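Local coordinates for Rik1-associated factor 1 (PDB 4O9D), which is a WD-repeat subunit of the fission yeast Clr4 methyltransferase complex, which contributes to heterochromatin by methylating histone H3; this part is its beta-propeller, at residues L136-S139 with D140-L144. Numbering follows the deposited sequence.
Sequences LALS and DDDLL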
loop_
_atom_site.group_PDB
_atom_site.type_symbol
_atom_site.label_atom_id
_atom_site.label_comp_id
_atom_site.label_asym_id
_atom_site.label_seq_id
_atom_site.Cartn_x
_atom_site.Cartn_y
_atom_site.Cartn_z
ATOM N N LEU A 136 -4.567 -5.034 3.723
ATOM C CA LEU A 136 -4.312 -5.387 5.121
ATOM C C LEU A 136 -3.850 -4.186 5.920
ATOM O O LEU A 136 -3.179 -3.321 5.389
ATOM C CB LEU A 136 -3.198 -6.440 5.221
ATOM C CG LEU A 136 -3.485 -7.795 4.593
ATOM C CD1 LEU A 136 -2.221 -8.680 4.673
ATOM C CD2 LEU A 136 -4.683 -8.440 5.288
ATOM N N ALA A 137 -4.199 -4.162 7.200
ATOM C CA ALA A 137 -3.683 -3.180 8.144
ATOM C C ALA A 137 -3.375 -3.925 9.422
ATOM O O ALA A 137 -3.988 -4.981 9.681
ATOM C CB ALA A 137 -4.707 -2.106 8.425
ATOM N N LEU A 138 -2.473 -3.346 10.224
ATOM C CA LEU A 138 -1.984 -3.956 11.469
ATOM C C LEU A 138 -1.960 -2.936 12.620
ATOM O O LEU A 138 -1.417 -1.822 12.485
ATOM C CB LEU A 138 -0.578 -4.520 11.223
ATOM C CG LEU A 138 0.007 -5.503 12.235
ATOM C CD1 LEU A 138 -0.869 -6.735 12.381
ATOM C CD2 LEU A 138 1.418 -5.918 11.806
ATOM N N SER A 139 -2.543 -3.299 13.754
ATOM C CA SER A 139 -2.627 -2.365 14.881
ATOM C C SER A 139 -1.335 -2.375 15.670
ATOM O O SER A 139 -0.469 -3.223 15.443
ATOM C CB SER A 139 -3.776 -2.754 15.812
ATOM O OG SER A 139 -3.381 -3.812 16.673
ATOM N N ASP A 140 -1.223 -1.461 16.626
ATOM C CA ASP A 140 -0.052 -1.411 17.497
ATOM C C ASP A 140 0.113 -2.720 18.257
ATOM O O ASP A 140 1.232 -3.079 18.614
ATOM C CB ASP A 140 -0.155 -0.270 18.511
ATOM C CG ASP A 140 -0.059 1.104 17.867
ATOM O OD1 ASP A 140 0.407 1.202 16.700
ATOM O OD2 ASP A 140 -0.442 2.079 18.552
ATOM N N ASP A 141 -0.995 -3.421 18.511
ATOM C CA ASP A 141 -0.940 -4.700 19.235
ATOM C C ASP A 141 -1.067 -5.910 18.312
ATOM O O ASP A 141 -1.549 -6.966 18.738
ATOM C CB ASP A 141 -2.037 -4.774 20.313
ATOM C CG ASP A 141 -1.763 -3.851 21.495
ATOM O OD1 ASP A 141 -0.611 -3.382 21.628
ATOM O OD2 ASP A 141 -2.693 -3.596 22.298
ATOM N N ASP A 142 -0.647 -5.750 17.057
ATOM C CA ASP A 142 -0.597 -6.842 16.081
ATOM C C ASP A 142 -1.970 -7.438 15.691
ATOM O O ASP A 142 -2.025 -8.561 15.188
ATOM C CB ASP A 142 0.344 -7.978 16.560
ATOM C CG ASP A 142 0.955 -8.774 15.381
ATOM O OD1 ASP A 142 1.515 -8.116 14.471
ATOM O OD2 ASP A 142 0.877 -10.039 15.348
ATOM N N LEU A 143 -3.060 -6.704 15.913
ATOM C CA LEU A 143 -4.371 -7.097 15.393
ATOM C C LEU A 143 -4.370 -6.833 13.896
ATOM O O LEU A 143 -3.947 -5.755 13.443
ATOM C CB LEU A 143 -5.490 -6.298 16.066
ATOM C CG LEU A 143 -6.945 -6.738 15.860
ATOM C CD1 LEU A 143 -7.220 -8.185 16.395
ATOM C CD2 LEU A 143 -7.887 -5.713 16.526
ATOM N N LEU A 144 -4.829 -7.806 13.120
ATOM C CA LEU A 144 -4.779 -7.683 11.661
ATOM C C LEU A 144 -6.157 -7.341 11.053
ATOM O O LEU A 144 -7.127 -8.077 11.259
ATOM C CB LEU A 144 -4.229 -8.973 11.065
ATOM C CG LEU A 144 -4.074 -9.017 9.543
ATOM C CD1 LEU A 144 -2.974 -8.113 9.114
ATOM C CD2 LEU A 144 -3.810 -10.454 9.071
#
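Ser139 closes this hairpin twice over, with its backbone and with its hydroxyl. Its N–H points at Leu143 O, 2.8 Å from N to O and in the plane of that carbonyl, while Ser139 O takes the N–H of Asp142 from well above its own carbonyl plane. With chi1 at 80°, OG sits between backbone N and carbonyl carbon and turns into the loop, where it accepts Leu143 N at 3.0 Å and, more weakly, Asp141 N. This grip and the neighbouring Leu138–Leu144 pair, antiparallel and non-hydrogen-bonded with CD1 methyls 4.1 Å apart, are the tight part; Leu144 CD1 also reaches Leu136 CD2. Leu138 spreads CD1 and CD2 beside the carboxylate of Asp142, each 3.5 Å from its OD1; OD2 bonds Tyr105 OH and OD1 the backbone N of Lys99. An alanine in place of Leu138 would probably open a gap beside the Asp142 carboxylate and take from Leu144 CD1 one of its apolar neighbours. The loose side is the tip, where Asp140 and Asp141 are exposed and turn their CB atoms away from 136-139; Asp140 OD2 has a weak bond to Asn190 ND2. A type I turn, Ser139 to Asp142, with left-handed Asp142 (phi 65°) at the G1 bulge makes this a 3:5 hairpin, joining strands 133-138 and 144-148 of a four-stranded antiparallel blade in the WD40-type beta-propeller.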